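NEQ011 (Nanoarchaeum equitans Kin4-M, PDB 6GQ8) is a superoxide reductase of the neelaredoxin type, which probably reduces superoxide to hydrogen peroxide at a mononuclear non-heme iron centre. Local coordinates at residues 39-44 / 96-101; 44-49 / 91-96. All coordinates share one frame; numbering follows the deposited sequence.

In the fold
From the N terminus the chain passes iron ligand H10, runs through strands 12-19 and 22-29, then passes H35 and reaches the loop that begins contact 1 (39-44). It runs directly into strand 43-52, most of which lies in contact 2 (44-49). It returns much later along strand 89-97, pairing antiparallel with strand 43-52. Residues 91-96 close contact 2 first, and residues 96-101 then close contact 1, so contact 2 is nested inside the larger loop. Q44 and Y96 belong to both. The same two strands are thus joined within the mixed sheet by contact 2 and, where strand 43-52 begins and strand 89-97 ends, by contact 1, where three ligands gather round the iron.

Contact 1. Residues 39-44 / 96-101; sequences PSHHIQ and YCTLHG. With FE (Fe (III) ion), chain E.
The iron centre of the superoxide reductase fold, a site of four histidines and one cysteine, draws three of its ligands from this contact: H41 NE2, C97 SG at 2.5 Å from the iron, and H100 ND1. H10 and H35 supply the remaining two protein ligands. H41 has CG anti to its backbone N (chi1 -173°), which carries the imidazole across to the metal. There C97 SG lies in the plane of the H41 ring, at its edge, while L99 CD1 sits over one face, 3.8 Å from the ring centroid. The H100 ring meets that of H41 obliquely, with the planes 65° apart.

Next to ligand C97, T98 ties the two segments together. Its OG1 accepts a hydrogen bond from H42 N at 3.1 Å and donates to a water. T98 N returns a bond to H42 O, also 3.1 Å long. The methyl CG2 lies over one face of the H42 ring, 3.4 Å from NE2, and ND1 of that ring is held by E38 O. An alanine in place of T98 would probably leave H42 N and the water without their hydroxyl partner and open a gap over the H42 imidazole.

Farther along, Q44 N bonds to Y96 O at 2.9 Å, while Q44 CB lies at the edge of the Y96 ring. C97 SG also accepts the N-H of L99, at 3.5 Å and 168°, and a weaker one from H100; such bonds to a thiolate would be expected to draw off some of its charge and temper its donation to the iron.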
loop_
_atom_site.group_PDB
_atom_site.type_symbol
_atom_site.label_atom_id
_atom_site.label_comp_id
_atom_site.label_asym_id
_atom_site.label_seq_id
_atom_site.Cartn_x
_atom_site.Cartn_y
_atom_site.Cartn_z
ATOM N N PRO A 39 18.620 -2.985 5.118
ATOM C CA PRO A 39 17.863 -1.731 5.276
ATOM C C PRO A 39 18.025 -0.770 4.110
ATOM O O PRO A 39 17.037 -0.165 3.672
ATOM C CB PRO A 39 18.429 -1.153 6.579
ATOM C CG PRO A 39 18.860 -2.356 7.354
ATOM C CD PRO A 39 19.396 -3.318 6.328
ATOM N N SER A 40 19.236 -0.639 3.569
ATOM C CA SER A 40 19.507 0.294 2.484
ATOM C C SER A 40 19.498 -0.364 1.108
ATOM O O SER A 40 19.854 0.290 0.122
ATOM C CB SER A 40 20.840 1.009 2.715
ATOM O OG SER A 40 20.795 1.776 3.904
ATOM N N HIS A 41 19.105 -1.635 1.016
ATOM C CA HIS A 41 19.065 -2.322 -0.275
ATOM C C HIS A 41 18.171 -3.545 -0.132
ATOM O O HIS A 41 18.584 -4.539 0.473
ATOM C CB HIS A 41 20.466 -2.717 -0.731
ATOM C CG HIS A 41 20.512 -3.268 -2.121
ATOM N ND1 HIS A 41 21.589 -3.976 -2.610
ATOM C CD2 HIS A 41 19.613 -3.206 -3.134
ATOM C CE1 HIS A 41 21.349 -4.333 -3.860
ATOM N NE2 HIS A 41 20.158 -3.876 -4.202
ATOM N N HIS A 42 16.964 -3.480 -0.693
ATOM C CA HIS A 42 16.028 -4.590 -0.575
ATOM C C HIS A 42 14.935 -4.457 -1.624
ATOM O O HIS A 42 14.716 -3.384 -2.193
ATOM C CB HIS A 42 15.407 -4.657 0.826
ATOM C CG HIS A 42 14.720 -3.394 1.248
ATOM N ND1 HIS A 42 15.277 -2.503 2.139
ATOM C CD2 HIS A 42 13.520 -2.872 0.897
ATOM C CE1 HIS A 42 14.450 -1.490 2.323
ATOM N NE2 HIS A 42 13.374 -1.690 1.581
ATOM N N ILE A 43 14.253 -5.572 -1.871
ATOM C CA ILE A 43 13.064 -5.573 -2.713
ATOM C C ILE A 43 11.892 -5.163 -1.832
ATOM O O ILE A 43 11.561 -5.851 -0.862
ATOM C CB ILE A 43 12.825 -6.952 -3.345
ATOM C CG1 ILE A 43 14.073 -7.435 -4.094
ATOM C CG2 ILE A 43 11.620 -6.899 -4.279
ATOM C CD1 ILE A 43 14.492 -6.555 -5.248
ATOM N N GLN A 44 11.270 -4.035 -2.163
ATOM C CA GLN A 44 10.278 -3.438 -1.278
ATOM C C GLN A 44 8.863 -3.925 -1.561
ATOM O O GLN A 44 8.101 -4.176 -0.622
ATOM C CB GLN A 44 10.335 -1.913 -1.383
ATOM C CG GLN A 44 9.689 -1.184 -0.219
ATOM C CD GLN A 44 9.965 0.310 -0.251
ATOM O OE1 GLN A 44 9.318 1.056 -0.987
ATOM N NE2 GLN A 44 10.941 0.752 0.540
ATOM N N TYR A 96 10.087 -3.475 -7.200
ATOM C CA TYR A 96 10.889 -2.290 -6.929
ATOM C C TYR A 96 12.031 -2.639 -5.991
ATOM O O TYR A 96 11.810 -3.226 -4.927
ATOM C CB TYR A 96 10.043 -1.171 -6.315
ATOM C CG TYR A 96 10.852 0.026 -5.857
ATOM C CD1 TYR A 96 11.430 0.889 -6.777
ATOM C CD2 TYR A 96 11.023 0.300 -4.509
ATOM C CE1 TYR A 96 12.164 1.990 -6.367
ATOM C CE2 TYR A 96 11.758 1.397 -4.089
ATOM C CZ TYR A 96 12.326 2.238 -5.023
ATOM O OH TYR A 96 13.059 3.331 -4.612
ATOM N N CYS A 97 13.246 -2.282 -6.395
ATOM C CA CYS A 97 14.427 -2.372 -5.552
ATOM C C CYS A 97 14.844 -0.967 -5.142
ATOM O O CYS A 97 14.814 -0.041 -5.958
ATOM C CB CYS A 97 15.575 -3.075 -6.279
ATOM S SG CYS A 97 17.167 -2.958 -5.438
ATOM N N THR A 98 15.209 -0.807 -3.869
ATOM C CA THR A 98 15.497 0.520 -3.335
ATOM C C THR A 98 16.738 1.158 -3.947
ATOM O O THR A 98 16.954 2.358 -3.745
ATOM C CB THR A 98 15.650 0.457 -1.814
ATOM O OG1 THR A 98 16.670 -0.487 -1.472
ATOM C CG2 THR A 98 14.337 0.043 -1.166
ATOM N N LEU A 99 17.555 0.401 -4.677
ATOM C CA LEU A 99 18.727 0.955 -5.336
ATOM C C LEU A 99 18.694 0.851 -6.852
ATOM O O LEU A 99 19.272 1.709 -7.523
ATOM C CB LEU A 99 20.007 0.264 -4.833
ATOM C CG LEU A 99 20.437 0.530 -3.391
ATOM C CD1 LEU A 99 21.794 -0.103 -3.117
ATOM C CD2 LEU A 99 20.479 2.021 -3.106
ATOM N N HIS A 100 18.030 -0.162 -7.413
ATOM C CA HIS A 100 18.122 -0.436 -8.843
ATOM C C HIS A 100 16.786 -0.288 -9.564
ATOM O O HIS A 100 16.603 -0.856 -10.647
ATOM C CB HIS A 100 18.722 -1.824 -9.067
ATOM C CG HIS A 100 20.053 -2.004 -8.409
ATOM N ND1 HIS A 100 20.227 -2.762 -7.270
ATOM C CD2 HIS A 100 21.270 -1.489 -8.706
ATOM C CE1 HIS A 100 21.497 -2.724 -6.909
ATOM N NE2 HIS A 100 22.152 -1.958 -7.763
ATOM N N GLY A 101 15.846 0.453 -8.984
ATOM C CA GLY A 101 14.678 0.876 -9.729
ATOM C C GLY A 101 13.631 -0.215 -9.879
ATOM O O GLY A 101 13.502 -1.116 -9.048
HETATM FE FE FE E . 19.076 -4.342 -6.187
HETATM O O HOH W 1 16.595 0.612 1.295
#

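Contact 2. Residues 44-49 / 91-96; sequences QWVDLY and LIAISY
W45 and Y96 meet with the CB of the tyrosine over a face of the indole: Y96 CB stands 3.3 Å from W45 CE2, a CH-pi contact to the five-membered ring. The two aromatic planes are only 15° apart but slid past each other, so the rings barely overlap. W45 reaches this place with CG between its backbone N and carbonyl carbon (chi1 54°), which lays the indole across toward the partner strand. Its six-membered ring runs beside I94, with W45 CZ3 at 4.1 Å from I94 CG2. From farther along the strand, Y49 crosses I94 obliquely and brings CE2 to 4.0 Å from I94 CD1, while Y49 CB packs against I92 CB.

This face, which also carries D47 in a salt bridge with R62 of the same chain, meets the second subunit: H59 of that subunit takes W45 NE1 on its ring ND1 and meets Y96 OH with its backbone N, and R62 of the second subunit makes a cation-pi contact with the indole.

The other face bears V46, L48, A93 and S95, turned toward strands 12-19 and 22-29. Between the strands, D47 and I94 exchange two backbone hydrogen bonds, D47 N to I94 O at 2.7 Å and I94 N to D47 O at 2.8 Å, and Y49 and I92 do likewise. The strand axes run 165° apart, an antiparallel pairing within the mixed sheet of a beta-sandwich, as expected of the immunoglobulin-like desulfoferrodoxin fold.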
loop_
_atom_site.group_PDB
_atom_site.type_symbol
_atom_site.label_atom_id
_atom_site.label_comp_id
_atom_site.label_asym_id
_atom_site.label_seq_id
_atom_site.Cartn_x
_atom_site.Cartn_y
_atom_site.Cartn_z
ATOM N N GLN A 44 11.270 -4.035 -2.163
ATOM C CA GLN A 44 10.278 -3.438 -1.278
ATOM C C GLN A 44 8.863 -3.925 -1.561
ATOM O O GLN A 44 8.101 -4.176 -0.622
ATOM C CB GLN A 44 10.335 -1.913 -1.383
ATOM C CG GLN A 44 9.689 -1.184 -0.219
ATOM C CD GLN A 44 9.965 0.310 -0.251
ATOM O OE1 GLN A 44 9.318 1.056 -0.987
ATOM N NE2 GLN A 44 10.941 0.752 0.540
ATOM N N TRP A 45 8.485 -4.065 -2.830
ATOM C CA TRP A 45 7.108 -4.420 -3.148
ATOM C C TRP A 45 7.028 -5.003 -4.551
ATOM O O TRP A 45 7.958 -4.888 -5.353
ATOM C CB TRP A 45 6.177 -3.208 -3.015
ATOM C CG TRP A 45 6.600 -1.993 -3.795
ATOM C CD1 TRP A 45 7.284 -0.906 -3.317
ATOM C CD2 TRP A 45 6.357 -1.732 -5.182
ATOM N NE1 TRP A 45 7.479 0.009 -4.321
ATOM C CE2 TRP A 45 6.913 -0.470 -5.474
ATOM C CE3 TRP A 45 5.707 -2.436 -6.204
ATOM C CZ2 TRP A 45 6.854 0.096 -6.748
ATOM C CZ3 TRP A 45 5.648 -1.874 -7.466
ATOM C CH2 TRP A 45 6.220 -0.620 -7.727
ATOM N N VAL A 46 5.888 -5.630 -4.834
ATOM C CA VAL A 46 5.562 -6.129 -6.164
ATOM C C VAL A 46 4.099 -5.811 -6.454
ATOM O O VAL A 46 3.228 -6.040 -5.609
ATOM C CB VAL A 46 5.832 -7.642 -6.298
ATOM C CG1 VAL A 46 5.208 -8.406 -5.144
ATOM C CG2 VAL A 46 5.308 -8.161 -7.628
ATOM N N ASP A 47 3.835 -5.256 -7.633
ATOM C CA ASP A 47 2.479 -5.066 -8.130
ATOM C C ASP A 47 2.188 -6.121 -9.187
ATOM O O ASP A 47 3.036 -6.412 -10.035
ATOM C CB ASP A 47 2.295 -3.671 -8.731
ATOM C CG ASP A 47 1.947 -2.624 -7.693
ATOM O OD1 ASP A 47 1.295 -2.972 -6.690
ATOM O OD2 ASP A 47 2.318 -1.445 -7.889
ATOM N N LEU A 48 0.990 -6.702 -9.130
ATOM C CA LEU A 48 0.568 -7.721 -10.085
ATOM C C LEU A 48 -0.650 -7.218 -10.846
ATOM O O LEU A 48 -1.664 -6.865 -10.236
ATOM C CB LEU A 48 0.246 -9.039 -9.379
ATOM C CG LEU A 48 -0.283 -10.165 -10.273
ATOM C CD1 LEU A 48 0.798 -10.670 -11.221
ATOM C CD2 LEU A 48 -0.839 -11.301 -9.436
ATOM N N TYR A 49 -0.552 -7.196 -12.172
ATOM C CA TYR A 49 -1.654 -6.799 -13.034
ATOM C C TYR A 49 -2.038 -7.950 -13.954
ATOM O O TYR A 49 -1.223 -8.828 -14.255
ATOM C CB TYR A 49 -1.290 -5.579 -13.887
ATOM C CG TYR A 49 -0.862 -4.356 -13.102
ATOM C CD1 TYR A 49 -1.775 -3.358 -12.778
ATOM C CD2 TYR A 49 0.456 -4.191 -12.706
ATOM C CE1 TYR A 49 -1.386 -2.233 -12.069
ATOM C CE2 TYR A 49 0.857 -3.069 -11.998
ATOM C CZ TYR A 49 -0.069 -2.096 -11.684
ATOM O OH TYR A 49 0.325 -0.985 -10.979
ATOM N N LEU A 91 -0.263 -11.829 -17.490
ATOM C CA LEU A 91 0.002 -11.269 -16.175
ATOM C C LEU A 91 1.247 -10.397 -16.233
ATOM O O LEU A 91 2.207 -10.695 -16.948
ATOM C CB LEU A 91 0.183 -12.380 -15.140
ATOM C CG LEU A 91 -1.076 -13.178 -14.801
ATOM C CD1 LEU A 91 -0.756 -14.298 -13.831
ATOM C CD2 LEU A 91 -2.126 -12.255 -14.210
ATOM N N ILE A 92 1.231 -9.315 -15.461
ATOM C CA ILE A 92 2.332 -8.362 -15.440
ATOM C C ILE A 92 2.735 -8.142 -13.991
ATOM O O ILE A 92 1.907 -7.740 -13.166
ATOM C CB ILE A 92 1.956 -7.030 -16.111
ATOM C CG1 ILE A 92 1.503 -7.267 -17.555
ATOM C CG2 ILE A 92 3.131 -6.062 -16.073
ATOM C CD1 ILE A 92 0.923 -6.041 -18.231
ATOM N N ALA A 93 3.996 -8.424 -13.679
ATOM C CA ALA A 93 4.542 -8.203 -12.349
ATOM C C ALA A 93 5.546 -7.066 -12.417
ATOM O O ALA A 93 6.412 -7.048 -13.298
ATOM C CB ALA A 93 5.205 -9.469 -11.801
ATOM N N ILE A 94 5.428 -6.125 -11.487
ATOM C CA ILE A 94 6.336 -4.992 -11.375
ATOM C C ILE A 94 6.890 -5.000 -9.962
ATOM O O ILE A 94 6.125 -4.971 -8.992
ATOM C CB ILE A 94 5.631 -3.660 -11.678
ATOM C CG1 ILE A 94 5.108 -3.645 -13.117
ATOM C CG2 ILE A 94 6.568 -2.485 -11.424
ATOM C CD1 ILE A 94 4.473 -2.329 -13.521
ATOM N N SER A 95 8.213 -5.044 -9.845
ATOM C CA SER A 95 8.878 -5.075 -8.554
ATOM C C SER A 95 9.821 -3.886 -8.438
ATOM O O SER A 95 10.304 -3.355 -9.443
ATOM C CB SER A 95 9.656 -6.380 -8.362
ATOM O OG SER A 95 10.666 -6.506 -9.346
ATOM N N TYR A 96 10.087 -3.475 -7.200
ATOM C CA TYR A 96 10.889 -2.290 -6.929
ATOM C C TYR A 96 12.031 -2.639 -5.991
ATOM O O TYR A 96 11.810 -3.226 -4.927
ATOM C CB TYR A 96 10.043 -1.171 -6.315
ATOM C CG TYR A 96 10.852 0.026 -5.857
ATOM C CD1 TYR A 96 11.430 0.889 -6.777
ATOM C CD2 TYR A 96 11.023 0.300 -4.509
ATOM C CE1 TYR A 96 12.164 1.990 -6.367
ATOM C CE2 TYR A 96 11.758 1.397 -4.089
ATOM C CZ TYR A 96 12.326 2.238 -5.023
ATOM O OH TYR A 96 13.059 3.331 -4.612
#